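Local coordinates for protein CT398 (Chlamydia trachomatis, PDB 4ILO) that is of unknown function but, with its long coiled-coil hairpin and zinc ribbon, may bind DNA or RNA, at residues L12-L17 and T168-T173; R47-K52 and S130-L135; Q71-Q76 and K105-L110; R192-I197 and S230-W235. All coordinates share one frame; numbering follows the deposited sequence.

Contacts 1, 2 and 3 join the same two long helices, 2-86 and 90-171, at three levels of one coiled-coil hairpin. Along the chain they are nested: contact 3, nearest the turn, lies inside the loop closed by contact 2, which lies inside that of contact 1. The centres of contact 1 and contact 2 are about 53 Å apart, those of contact 2 and contact 3 about 36 Å. Contact 4 follows in series and pairs two strands of the zinc-ribbon end. Its centre is about 16 Å from that of contact 1, and Q15 ties the two together. Contact 4 thus lies at the open end of the hairpin, its centre about 91 Å from that of contact 3.

Contact 1: L12-L17 and T168-T173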
loop_
_atom_site.group_PDB
_atom_site.type_symbol
_atom_site.label_atom_id
_atom_site.label_comp_id
_atom_site.label_asym_id
_atom_site.label_seq_id
_atom_site.Cartn_x
_atom_site.Cartn_y
_atom_site.Cartn_z
ATOM N N LEU A 12 -1.122 31.876 -21.702
ATOM C CA LEU A 12 -1.815 30.739 -22.282
ATOM C C LEU A 12 -0.850 29.584 -22.514
ATOM O O LEU A 12 -1.174 28.428 -22.214
ATOM C CB LEU A 12 -2.563 31.156 -23.555
ATOM C CG LEU A 12 -3.878 31.900 -23.216
ATOM C CD1 LEU A 12 -4.533 32.559 -24.418
ATOM C CD2 LEU A 12 -4.898 30.949 -22.532
ATOM N N ALA A 13 0.360 29.878 -22.986
ATOM C CA ALA A 13 1.301 28.800 -23.276
ATOM C C ALA A 13 1.872 28.204 -22.000
ATOM O O ALA A 13 2.139 26.992 -21.945
ATOM C CB ALA A 13 2.437 29.297 -24.176
ATOM N N ILE A 14 2.078 29.031 -20.972
ATOM C CA ILE A 14 2.461 28.492 -19.669
ATOM C C ILE A 14 1.348 27.620 -19.114
ATOM O O ILE A 14 1.598 26.580 -18.485
ATOM C CB ILE A 14 2.799 29.647 -18.720
ATOM C CG1 ILE A 14 4.102 30.304 -19.191
ATOM C CG2 ILE A 14 2.852 29.170 -17.291
ATOM C CD1 ILE A 14 4.317 31.637 -18.649
ATOM N N GLN A 15 0.103 28.038 -19.332
ATOM C CA GLN A 15 -1.032 27.297 -18.814
ATOM C C GLN A 15 -1.089 25.893 -19.412
ATOM O O GLN A 15 -1.458 24.935 -18.721
ATOM C CB GLN A 15 -2.316 28.062 -19.085
ATOM C CG GLN A 15 -3.499 27.473 -18.449
ATOM C CD GLN A 15 -4.727 28.291 -18.660
ATOM O OE1 GLN A 15 -5.355 28.734 -17.708
ATOM N NE2 GLN A 15 -5.075 28.517 -19.926
ATOM N N GLU A 16 -0.715 25.738 -20.685
ATOM C CA GLU A 16 -0.728 24.394 -21.273
ATOM C C GLU A 16 0.328 23.493 -20.629
ATOM O O GLU A 16 0.084 22.288 -20.409
ATOM C CB GLU A 16 -0.559 24.468 -22.792
ATOM C CG GLU A 16 -1.762 25.095 -23.494
ATOM C CD GLU A 16 -3.092 24.444 -23.060
ATOM O OE1 GLU A 16 -3.269 23.214 -23.254
ATOM O OE2 GLU A 16 -3.964 25.173 -22.522
ATOM N N LEU A 17 1.486 24.062 -20.277
ATOM C CA LEU A 17 2.494 23.290 -19.559
ATOM C C LEU A 17 1.990 22.898 -18.176
ATOM O O LEU A 17 2.088 21.729 -17.776
ATOM C CB LEU A 17 3.799 24.076 -19.471
ATOM C CG LEU A 17 4.399 24.443 -20.829
ATOM C CD1 LEU A 17 5.627 25.361 -20.669
ATOM C CD2 LEU A 17 4.733 23.190 -21.653
ATOM N N THR A 168 9.957 27.509 -17.143
ATOM C CA THR A 168 10.848 28.530 -16.613
ATOM C C THR A 168 11.358 29.472 -17.700
ATOM O O THR A 168 11.554 30.659 -17.427
ATOM C CB THR A 168 11.996 27.847 -15.885
ATOM O OG1 THR A 168 11.452 27.006 -14.865
ATOM C CG2 THR A 168 12.927 28.883 -15.259
ATOM N N GLN A 169 11.587 28.972 -18.925
ATOM C CA GLN A 169 12.027 29.838 -20.022
ATOM C C GLN A 169 10.919 30.765 -20.508
ATOM O O GLN A 169 11.214 31.767 -21.169
ATOM C CB GLN A 169 12.571 29.019 -21.209
ATOM C CG GLN A 169 14.020 28.490 -21.058
ATOM C CD GLN A 169 15.069 29.594 -20.884
ATOM O OE1 GLN A 169 14.818 30.758 -21.193
ATOM N NE2 GLN A 169 16.247 29.224 -20.376
ATOM N N LEU A 170 9.658 30.452 -20.211
ATOM C CA LEU A 170 8.552 31.312 -20.615
ATOM C C LEU A 170 8.178 32.311 -19.530
ATOM O O LEU A 170 7.796 33.454 -19.847
ATOM C CB LEU A 170 7.332 30.458 -20.952
ATOM C CG LEU A 170 7.528 29.469 -22.094
ATOM C CD1 LEU A 170 6.193 28.841 -22.405
ATOM C CD2 LEU A 170 8.109 30.163 -23.325
ATOM N N LYS A 171 8.271 31.882 -18.261
ATOM C CA LYS A 171 8.053 32.777 -17.128
ATOM C C LYS A 171 8.968 33.991 -17.190
ATOM O O LYS A 171 8.615 35.066 -16.689
ATOM C CB LYS A 171 8.316 32.049 -15.808
ATOM C CG LYS A 171 7.107 31.332 -15.185
ATOM C CD LYS A 171 7.457 30.694 -13.825
ATOM C CE LYS A 171 7.990 31.754 -12.858
ATOM N NZ LYS A 171 7.903 31.326 -11.437
ATOM N N GLU A 172 10.147 33.846 -17.793
ATOM C CA GLU A 172 11.069 34.977 -17.848
ATOM C C GLU A 172 10.452 36.150 -18.603
ATOM O O GLU A 172 10.442 37.278 -18.096
ATOM C CB GLU A 172 12.440 34.537 -18.389
ATOM C CG GLU A 172 13.085 33.494 -17.428
ATOM C CD GLU A 172 14.480 32.984 -17.803
ATOM O OE1 GLU A 172 15.008 33.338 -18.878
ATOM O OE2 GLU A 172 15.042 32.205 -16.992
ATOM N N THR A 173 9.855 35.892 -19.776
ATOM C CA THR A 173 9.290 36.938 -20.636
ATOM C C THR A 173 7.782 37.190 -20.415
ATOM O O THR A 173 7.141 37.835 -21.264
ATOM C CB THR A 173 9.546 36.605 -22.114
ATOM O OG1 THR A 173 9.363 35.196 -22.326
ATOM C CG2 THR A 173 10.964 36.998 -22.534
#
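L170 reaches from helix 90-171 toward A13, I14 and L17, which lie on one flank of helix 2-86, and the contact is almost wholly apolar. I14 and L170 slide past each other in opposite directions: I14 CG1 lies 3.7 Å from L170 CB, and I14 CD1 continues to the backbone, 4.0 Å from K171 N. With I14 CG1 anti to its carbonyl carbon (chi1 -69°), this longer branch is the one that touches. L17 instead crosses L170 at about a right angle, methyl against methyl, L17 CD1 being 3.9 Å from L170 CD1. The same L170 methyl meets A13 more loosely, CD1 to A13 CB at 4.2 Å, so that this one methyl is touched by A13, I14 and L17.

No polar bond joins the two segments; T173 OG1 makes a weak 3.4 Å bond back to L170 O. K171 adds a marginal contact through its CG, while the end of its chain leads away.

Helix 176-189 packs beside this pair, Y182 touching I14 and Q15, and F179 touching K171. On another flank of helix 2-86, Q15 OE1 accepts from V193 N and V194 N at the start of strand 194-198, and E16 forms a salt bridge with R192.

Contact 2: R47-K52 and S130-L135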
loop_
_atom_site.group_PDB
_atom_site.type_symbol
_atom_site.label_atom_id
_atom_site.label_comp_id
_atom_site.label_asym_id
_atom_site.label_seq_id
_atom_site.Cartn_x
_atom_site.Cartn_y
_atom_site.Cartn_z
ATOM N N ARG A 47 3.645 -11.778 6.260
ATOM C CA ARG A 47 3.263 -11.775 7.668
ATOM C C ARG A 47 2.642 -13.110 8.051
ATOM O O ARG A 47 2.908 -13.642 9.136
ATOM C CB ARG A 47 2.284 -10.645 7.971
ATOM N N LYS A 48 1.780 -13.651 7.181
ATOM C CA LYS A 48 1.196 -14.950 7.455
ATOM C C LYS A 48 2.288 -16.004 7.545
ATOM O O LYS A 48 2.263 -16.852 8.451
ATOM C CB LYS A 48 0.146 -15.309 6.400
ATOM C CG LYS A 48 -1.162 -14.522 6.530
ATOM C CD LYS A 48 -2.222 -14.978 5.510
ATOM C CE LYS A 48 -3.349 -13.942 5.393
ATOM N NZ LYS A 48 -4.448 -14.419 4.517
ATOM N N VAL A 49 3.268 -15.956 6.626
ATOM C CA VAL A 49 4.357 -16.933 6.666
ATOM C C VAL A 49 5.124 -16.828 7.986
ATOM O O VAL A 49 5.376 -17.848 8.650
ATOM C CB VAL A 49 5.261 -16.813 5.422
ATOM C CG1 VAL A 49 6.508 -17.654 5.589
ATOM C CG2 VAL A 49 4.507 -17.278 4.181
ATOM N N GLU A 50 5.403 -15.592 8.440
ATOM C CA GLU A 50 6.128 -15.361 9.694
ATOM C C GLU A 50 5.353 -15.886 10.893
ATOM O O GLU A 50 5.919 -16.560 11.760
ATOM C CB GLU A 50 6.419 -13.874 9.891
ATOM N N GLU A 51 4.054 -15.578 10.975
ATOM C CA GLU A 51 3.268 -16.072 12.098
ATOM C C GLU A 51 3.248 -17.594 12.106
ATOM O O GLU A 51 3.302 -18.215 13.170
ATOM C CB GLU A 51 1.846 -15.507 12.063
ATOM C CG GLU A 51 1.815 -13.968 12.074
ATOM C CD GLU A 51 0.432 -13.374 11.831
ATOM O OE1 GLU A 51 -0.463 -14.091 11.320
ATOM O OE2 GLU A 51 0.251 -12.177 12.156
ATOM N N LYS A 52 3.184 -18.209 10.919
ATOM C CA LYS A 52 3.160 -19.662 10.840
ATOM C C LYS A 52 4.506 -20.246 11.236
ATOM O O LYS A 52 4.572 -21.259 11.953
ATOM C CB LYS A 52 2.751 -20.130 9.446
ATOM C CG LYS A 52 1.878 -21.340 9.493
ATOM C CD LYS A 52 0.565 -20.865 10.049
ATOM C CE LYS A 52 -0.364 -21.959 10.284
ATOM N NZ LYS A 52 -1.612 -21.346 10.763
ATOM N N SER A 130 1.726 -24.108 1.615
ATOM C CA SER A 130 0.795 -23.429 0.737
ATOM C C SER A 130 1.010 -21.914 0.760
ATOM O O SER A 130 0.844 -21.230 -0.275
ATOM C CB SER A 130 -0.607 -23.786 1.210
ATOM O OG SER A 130 -1.562 -23.296 0.320
ATOM N N LEU A 131 1.350 -21.353 1.927
ATOM C CA LEU A 131 1.556 -19.891 1.979
ATOM C C LEU A 131 2.850 -19.472 1.277
ATOM O O LEU A 131 2.918 -18.404 0.649
ATOM C CB LEU A 131 1.567 -19.396 3.434
ATOM C CG LEU A 131 0.268 -19.365 4.235
ATOM C CD1 LEU A 131 0.566 -19.281 5.731
ATOM C CD2 LEU A 131 -0.628 -18.187 3.808
ATOM N N LYS A 132 3.901 -20.278 1.392
ATOM C CA LYS A 132 5.132 -20.008 0.651
ATOM C C LYS A 132 4.896 -20.088 -0.862
ATOM O O LYS A 132 5.370 -19.229 -1.632
ATOM C CB LYS A 132 6.189 -21.013 1.099
ATOM C CG LYS A 132 6.830 -20.665 2.442
ATOM C CD LYS A 132 7.846 -21.730 2.879
ATOM C CE LYS A 132 8.473 -21.433 4.271
ATOM N NZ LYS A 132 9.315 -22.578 4.808
ATOM N N GLU A 133 4.135 -21.096 -1.307
ATOM C CA GLU A 133 3.785 -21.198 -2.722
ATOM C C GLU A 133 3.058 -19.953 -3.179
ATOM O O GLU A 133 3.322 -19.436 -4.265
ATOM C CB GLU A 133 2.880 -22.405 -2.953
ATOM C CG GLU A 133 2.678 -22.793 -4.433
ATOM C CD GLU A 133 2.418 -24.300 -4.625
ATOM O OE1 GLU A 133 2.989 -24.907 -5.574
ATOM O OE2 GLU A 133 1.646 -24.890 -3.820
ATOM N N SER A 134 2.109 -19.482 -2.372
ATOM C CA SER A 134 1.304 -18.326 -2.738
ATOM C C SER A 134 2.154 -17.052 -2.771
ATOM O O SER A 134 1.998 -16.210 -3.670
ATOM C CB SER A 134 0.116 -18.217 -1.783
ATOM O OG SER A 134 -0.397 -16.921 -1.756
ATOM N N LEU A 135 3.104 -16.931 -1.838
ATOM C CA LEU A 135 4.060 -15.831 -1.873
ATOM C C LEU A 135 4.917 -15.874 -3.139
ATOM O O LEU A 135 5.175 -14.837 -3.773
ATOM C CB LEU A 135 4.939 -15.872 -0.620
ATOM C CG LEU A 135 5.983 -14.762 -0.497
ATOM C CD1 LEU A 135 5.354 -13.411 -0.744
ATOM C CD2 LEU A 135 6.627 -14.793 0.872
#
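L131 of helix 90-171 lies against V49 and K48 of helix 2-86, with K52 at the margin. The V49-L131 pair is the tightest: V49 CG2 meets L131 CB at 3.7 Å, and the two side chains slide past each other in opposite directions. In V49, CG1 is anti to the backbone N (chi1 170°), which leaves CG2 beside that N and anti to the carbonyl carbon; CG2 is the branch that faces L131 and also approaches K132 N. CG1 makes a looser contact with K132 CG, at 4.4 Å.

L131 has CG anti to its carbonyl carbon (chi1 -72°), and both its methyls rest on K48 CB. CD2 lies 3.9 Å from K48 CB and also reaches K48 CD, at 4.0 Å, while CD1 approaches K48 O. K48 crosses the leucine at about a right angle; its chain is extended beyond CG, so its aliphatic part packs while the end leads away from the other helix. K52 brings only CB near, 4.4 Å from L131 CD1.

K132 NZ and K52 NZ form long, weak ion pairs with E53 OE2 and E55 OE1. The apolar strip continues along both helices, L128 touching V49 and I45 touching L135. The axes of these two helical segments come within 9.6 Å, at 156° between their N-to-C directions. They are nearly antiparallel helices packed through successive aliphatic side chains, as in a two-stranded antiparallel coiled coil, here the middle of the hairpin.

Contact 3: Q71-Q76 and K105-L110; sequences QEISDQ and KERRTL
Helices 71-76 and 105-110 run nearly antiparallel, 157° between their N-to-C directions, with axes 9.9 Å apart and I73 level with R107. I73 supplies the apolar half of the contact with two branches. The I73 and L110 side chains cross at about a right angle, I73 CD1 3.6 Å from L110 CD1; I73 CD1 also touches E106 CG. I73 CG2 meets R107 CB at 3.9 Å as the two chains slide past each other in opposite directions.

The polar half belongs to R107. Its CG is anti to the backbone N (chi1 -176°) and the chain bends at chi3, beyond which NH1 donates to S74 OG at 2.9 Å in a fairly straight bond (164°). The hydroxyl lies close to the guanidinium plane, at its edge. A water bonded to both R107 NH1 and S74 O adds a second link, 3.1 Å from NH1, so one nitrogen serves hydroxyl and water. S74 OG is also bonded to I70 O one turn back, and R107 NH2 to N104 OD1, which probably help to fix the serine and the guanidinium.

An aliphatic seam edged by an inter-helix polar pair is the pattern of this antiparallel coiled-coil hairpin, here toward its turn.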
loop_
_atom_site.group_PDB
_atom_site.type_symbol
_atom_site.label_atom_id
_atom_site.label_comp_id
_atom_site.label_asym_id
_atom_site.label_seq_id
_atom_site.Cartn_x
_atom_site.Cartn_y
_atom_site.Cartn_z
ATOM N N GLN A 71 9.285 -40.209 27.810
ATOM C CA GLN A 71 10.450 -41.058 28.024
ATOM C C GLN A 71 10.752 -41.219 29.509
ATOM O O GLN A 71 11.019 -42.329 30.001
ATOM C CB GLN A 71 11.658 -40.452 27.309
ATOM C CG GLN A 71 12.802 -41.428 27.159
ATOM C CD GLN A 71 12.348 -42.747 26.583
ATOM O OE1 GLN A 71 11.982 -42.832 25.400
ATOM N NE2 GLN A 71 12.340 -43.792 27.424
ATOM N N GLU A 72 10.762 -40.105 30.229
ATOM C CA GLU A 72 11.077 -40.136 31.642
ATOM C C GLU A 72 10.042 -40.963 32.433
ATOM O O GLU A 72 10.401 -41.710 33.347
ATOM C CB GLU A 72 11.154 -38.703 32.148
ATOM C CG GLU A 72 11.225 -38.613 33.657
ATOM C CD GLU A 72 12.472 -39.321 34.201
ATOM O OE1 GLU A 72 12.403 -39.946 35.296
ATOM O OE2 GLU A 72 13.524 -39.256 33.515
ATOM N N ILE A 73 8.755 -40.824 32.130
ATOM C CA ILE A 73 7.779 -41.628 32.859
ATOM C C ILE A 73 7.953 -43.113 32.526
ATOM O O ILE A 73 7.822 -44.001 33.403
ATOM C CB ILE A 73 6.352 -41.118 32.577
ATOM C CG1 ILE A 73 6.169 -39.737 33.175
ATOM C CG2 ILE A 73 5.315 -42.039 33.214
ATOM C CD1 ILE A 73 4.745 -39.199 33.016
ATOM N N SER A 74 8.216 -43.402 31.258
ATOM C CA SER A 74 8.424 -44.783 30.819
ATOM C C SER A 74 9.599 -45.414 31.542
ATOM O O SER A 74 9.492 -46.550 32.020
ATOM C CB SER A 74 8.611 -44.861 29.300
ATOM O OG SER A 74 7.412 -44.413 28.633
ATOM N N ASP A 75 10.701 -44.676 31.702
ATOM C CA ASP A 75 11.834 -45.227 32.449
ATOM C C ASP A 75 11.487 -45.408 33.918
ATOM O O ASP A 75 11.997 -46.316 34.564
ATOM C CB ASP A 75 13.069 -44.334 32.406
ATOM C CG ASP A 75 13.614 -44.133 31.003
ATOM O OD1 ASP A 75 13.281 -44.927 30.076
ATOM O OD2 ASP A 75 14.378 -43.153 30.852
ATOM N N GLN A 76 10.666 -44.531 34.465
ATOM C CA GLN A 76 10.327 -44.654 35.867
ATOM C C GLN A 76 9.409 -45.852 36.097
ATOM O O GLN A 76 9.532 -46.545 37.100
ATOM C CB GLN A 76 9.647 -43.360 36.313
ATOM C CG GLN A 76 9.455 -43.299 37.805
ATOM C CD GLN A 76 10.769 -43.554 38.563
ATOM O OE1 GLN A 76 11.827 -42.961 38.250
ATOM N NE2 GLN A 76 10.710 -44.461 39.542
ATOM N N LYS A 105 -1.311 -43.806 33.711
ATOM C CA LYS A 105 -2.439 -42.978 33.303
ATOM C C LYS A 105 -1.979 -41.572 32.946
ATOM O O LYS A 105 -2.491 -40.952 31.996
ATOM C CB LYS A 105 -3.458 -42.953 34.435
ATOM C CG LYS A 105 -4.562 -41.937 34.270
ATOM C CD LYS A 105 -5.543 -41.955 35.468
ATOM C CE LYS A 105 -6.874 -41.277 35.103
ATOM N NZ LYS A 105 -7.883 -41.367 36.222
ATOM N N GLU A 106 -1.022 -41.043 33.698
ATOM C CA GLU A 106 -0.423 -39.766 33.333
ATOM C C GLU A 106 0.304 -39.889 31.991
ATOM O O GLU A 106 0.212 -38.997 31.140
ATOM C CB GLU A 106 0.566 -39.330 34.424
ATOM C CG GLU A 106 1.328 -37.956 34.179
ATOM C CD GLU A 106 0.390 -36.692 34.062
ATOM O OE1 GLU A 106 -0.791 -36.749 34.513
ATOM O OE2 GLU A 106 0.840 -35.630 33.521
ATOM N N ARG A 107 1.015 -40.995 31.778
ATOM C CA ARG A 107 1.746 -41.158 30.531
ATOM C C ARG A 107 0.777 -41.174 29.373
ATOM O O ARG A 107 1.026 -40.549 28.338
ATOM C CB ARG A 107 2.572 -42.449 30.530
ATOM C CG ARG A 107 3.425 -42.600 29.274
ATOM C CD ARG A 107 4.384 -43.772 29.350
ATOM N NE ARG A 107 3.676 -45.032 29.607
ATOM C CZ ARG A 107 4.235 -46.230 29.687
ATOM N NH1 ARG A 107 5.549 -46.393 29.537
ATOM N NH2 ARG A 107 3.460 -47.279 29.944
ATOM N N ARG A 108 -0.331 -41.888 29.549
ATOM C CA ARG A 108 -1.369 -41.970 28.529
ATOM C C ARG A 108 -1.866 -40.577 28.167
ATOM O O ARG A 108 -2.019 -40.247 26.991
ATOM C CB ARG A 108 -2.533 -42.836 29.016
ATOM C CG ARG A 108 -3.660 -42.985 28.005
ATOM C CD ARG A 108 -4.808 -43.800 28.577
ATOM N NE ARG A 108 -4.588 -45.235 28.428
ATOM C CZ ARG A 108 -4.328 -46.060 29.437
ATOM N NH1 ARG A 108 -4.255 -45.593 30.676
ATOM N NH2 ARG A 108 -4.141 -47.353 29.208
ATOM N N THR A 109 -2.112 -39.759 29.186
ATOM C CA THR A 109 -2.514 -38.381 28.966
ATOM C C THR A 109 -1.475 -37.603 28.185
ATOM O O THR A 109 -1.825 -36.828 27.289
ATOM C CB THR A 109 -2.820 -37.705 30.291
ATOM O OG1 THR A 109 -3.885 -38.439 30.918
ATOM C CG2 THR A 109 -3.262 -36.269 30.017
ATOM N N LEU A 110 -0.196 -37.768 28.518
ATOM C CA LEU A 110 0.821 -37.059 27.769
ATOM C C LEU A 110 0.882 -37.543 26.325
ATOM O O LEU A 110 1.134 -36.748 25.410
ATOM C CB LEU A 110 2.168 -37.217 28.427
ATOM C CG LEU A 110 2.086 -36.586 29.812
ATOM C CD1 LEU A 110 3.356 -37.005 30.507
ATOM C CD2 LEU A 110 1.928 -35.031 29.728
HETATM O O HOH W 1 7.784 -48.323 30.478
#

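Contact 4: R192-I197 and S230-W235. With EDO (1,2-ethanediol), chain D.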
loop_
_atom_site.group_PDB
_atom_site.type_symbol
_atom_site.label_atom_id
_atom_site.label_comp_id
_atom_site.label_asym_id
_atom_site.label_seq_id
_atom_site.Cartn_x
_atom_site.Cartn_y
_atom_site.Cartn_z
ATOM N N ARG A 192 -7.841 24.968 -16.172
ATOM C CA ARG A 192 -7.550 26.201 -16.911
ATOM C C ARG A 192 -8.229 27.369 -16.227
ATOM O O ARG A 192 -9.447 27.352 -16.009
ATOM C CB ARG A 192 -7.962 26.100 -18.375
ATOM C CG ARG A 192 -6.950 25.275 -19.163
ATOM C CD ARG A 192 -7.291 25.069 -20.667
ATOM N NE ARG A 192 -6.330 24.144 -21.281
ATOM C CZ ARG A 192 -6.386 22.804 -21.188
ATOM N NH1 ARG A 192 -7.371 22.179 -20.541
ATOM N NH2 ARG A 192 -5.460 22.063 -21.778
ATOM N N VAL A 193 -7.433 28.376 -15.879
ATOM C CA VAL A 193 -7.941 29.553 -15.188
ATOM C C VAL A 193 -7.878 30.846 -16.041
ATOM O O VAL A 193 -8.456 31.879 -15.641
ATOM C CB VAL A 193 -7.218 29.720 -13.844
ATOM C CG1 VAL A 193 -7.548 28.489 -12.918
ATOM C CG2 VAL A 193 -5.720 29.825 -14.068
ATOM N N VAL A 194 -7.174 30.834 -17.168
ATOM C CA VAL A 194 -7.249 31.895 -18.172
ATOM C C VAL A 194 -8.061 31.304 -19.307
ATOM O O VAL A 194 -7.571 30.432 -20.036
ATOM C CB VAL A 194 -5.858 32.324 -18.656
ATOM C CG1 VAL A 194 -5.971 33.558 -19.618
ATOM C CG2 VAL A 194 -4.966 32.665 -17.489
ATOM N N VAL A 195 -9.320 31.714 -19.427
ATOM C CA VAL A 195 -10.249 30.973 -20.288
ATOM C C VAL A 195 -11.011 31.917 -21.208
ATOM O O VAL A 195 -11.265 33.074 -20.843
ATOM C CB VAL A 195 -11.258 30.153 -19.458
ATOM C CG1 VAL A 195 -10.522 29.108 -18.558
ATOM C CG2 VAL A 195 -12.211 31.080 -18.662
ATOM N N PRO A 196 -11.397 31.482 -22.403
ATOM C CA PRO A 196 -12.077 32.395 -23.325
ATOM C C PRO A 196 -13.590 32.397 -23.104
ATOM O O PRO A 196 -14.166 31.493 -22.474
ATOM C CB PRO A 196 -11.698 31.832 -24.705
ATOM C CG PRO A 196 -11.568 30.319 -24.458
ATOM C CD PRO A 196 -11.062 30.180 -23.023
ATOM N N ILE A 197 -14.208 33.485 -23.582
ATOM C CA ILE A 197 -15.660 33.568 -23.754
ATOM C C ILE A 197 -16.075 32.610 -24.867
ATOM O O ILE A 197 -15.601 32.730 -26.002
ATOM C CB ILE A 197 -16.084 34.992 -24.155
ATOM C CG1 ILE A 197 -15.473 36.077 -23.266
ATOM C CG2 ILE A 197 -17.619 35.091 -24.185
ATOM C CD1 ILE A 197 -16.207 36.278 -22.021
ATOM N N SER A 230 -14.269 33.836 -10.900
ATOM C CA SER A 230 -13.060 34.658 -10.697
ATOM C C SER A 230 -11.923 34.323 -11.667
ATOM O O SER A 230 -10.838 34.973 -11.565
ATOM C CB SER A 230 -12.490 34.584 -9.264
ATOM O OG SER A 230 -13.401 35.099 -8.297
ATOM N N ARG A 231 -12.091 33.367 -12.578
ATOM C CA ARG A 231 -11.086 33.127 -13.596
ATOM C C ARG A 231 -10.900 34.362 -14.482
ATOM O O ARG A 231 -11.798 35.197 -14.616
ATOM C CB ARG A 231 -11.514 31.972 -14.485
ATOM C CG ARG A 231 -11.544 30.606 -13.752
ATOM C CD ARG A 231 -11.850 29.505 -14.738
ATOM N NE ARG A 231 -11.547 28.174 -14.199
ATOM C CZ ARG A 231 -12.345 27.506 -13.376
ATOM N NH1 ARG A 231 -13.482 28.041 -12.959
ATOM N NH2 ARG A 231 -11.986 26.297 -12.949
ATOM N N ILE A 232 -9.728 34.445 -15.117
ATOM C CA ILE A 232 -9.427 35.513 -16.085
ATOM C C ILE A 232 -10.098 35.187 -17.417
ATOM O O ILE A 232 -9.888 34.103 -17.973
ATOM C CB ILE A 232 -7.906 35.640 -16.283
ATOM C CG1 ILE A 232 -7.245 36.123 -14.995
ATOM C CG2 ILE A 232 -7.590 36.571 -17.475
ATOM C CD1 ILE A 232 -5.790 35.741 -14.863
ATOM N N LEU A 233 -10.880 36.131 -17.950
ATOM C CA LEU A 233 -11.570 35.936 -19.221
ATOM C C LEU A 233 -10.866 36.722 -20.330
ATOM O O LEU A 233 -10.333 37.821 -20.114
ATOM C CB LEU A 233 -13.023 36.429 -19.144
ATOM C CG LEU A 233 -14.101 35.701 -18.332
ATOM C CD1 LEU A 233 -15.326 36.573 -18.187
ATOM C CD2 LEU A 233 -14.505 34.346 -19.001
ATOM N N TYR A 234 -10.915 36.172 -21.541
ATOM C CA TYR A 234 -10.321 36.839 -22.687
ATOM C C TYR A 234 -11.147 36.508 -23.922
ATOM O O TYR A 234 -11.983 35.604 -23.914
ATOM C CB TYR A 234 -8.852 36.450 -22.876
ATOM C CG TYR A 234 -8.660 35.049 -23.448
ATOM C CD1 TYR A 234 -8.549 33.941 -22.603
ATOM C CD2 TYR A 234 -8.573 34.832 -24.828
ATOM C CE1 TYR A 234 -8.357 32.636 -23.102
ATOM C CE2 TYR A 234 -8.373 33.520 -25.348
ATOM C CZ TYR A 234 -8.274 32.434 -24.476
ATOM O OH TYR A 234 -8.094 31.156 -24.953
ATOM N N TRP A 235 -10.895 37.259 -24.987
ATOM C CA TRP A 235 -11.681 37.215 -26.212
ATOM C C TRP A 235 -10.849 36.581 -27.323
ATOM O O TRP A 235 -9.741 37.057 -27.613
ATOM C CB TRP A 235 -12.053 38.642 -26.601
ATOM C CG TRP A 235 -12.858 38.736 -27.843
ATOM C CD1 TRP A 235 -12.450 39.217 -29.061
ATOM C CD2 TRP A 235 -14.221 38.347 -27.997
ATOM N NE1 TRP A 235 -13.481 39.139 -29.964
ATOM C CE2 TRP A 235 -14.581 38.613 -29.336
ATOM C CE3 TRP A 235 -15.176 37.791 -27.133
ATOM C CZ2 TRP A 235 -15.855 38.338 -29.836
ATOM C CZ3 TRP A 235 -16.447 37.518 -27.628
ATOM C CH2 TRP A 235 -16.772 37.791 -28.970
HETATM C C1 EDO D . -9.536 40.993 -21.020
HETATM O O1 EDO D . -9.245 40.940 -22.420
HETATM C C2 EDO D . -8.419 40.256 -20.303
HETATM O O2 EDO D . -8.917 39.905 -19.011
#
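V194, V195 and P196 pair in parallel with I232, L233 and Y234, unusual in a zinc ribbon, whose hairpins are mainly antiparallel; strands 194-198 and 232-234 form the central pair of a mixed sheet in this C4-type zinc-ribbon region. The backbone bonds alternate, I232 N to V193 O, V195 N to I232 O, Y234 N to V195 O and I197 N to Y234 O. Of these, V195 N to I232 O is the straightest, 2.9 Å at 170°.

V194, I232, P196 and Y234 share one face of the sheet. V194 and I232 lie side by side, CG1 to CG2 at 4.0 Å. V195 CG2 meets L233 CD2 on the other face; the I197 and L233 side chains cross at about a right angle, CD1 to CD1 3.9 Å. Just before the strand, R231 extends from CG to NE and donates NE to R192 O at 2.9 Å; its NH2 forms a salt bridge with D191, and its side chain is about 5 Å from the zinc ion held by C202, C205, C226 and C229. L233 O also accepts from O2 of an ethanediol.

Y234 has CG between its backbone N and carbonyl carbon (chi1 75°). It lies alongside P196, pointing the same way, in a CH-pi contact: P196 CB sits over one ring face, offset toward the rim, 3.5 Å from Y234 CZ.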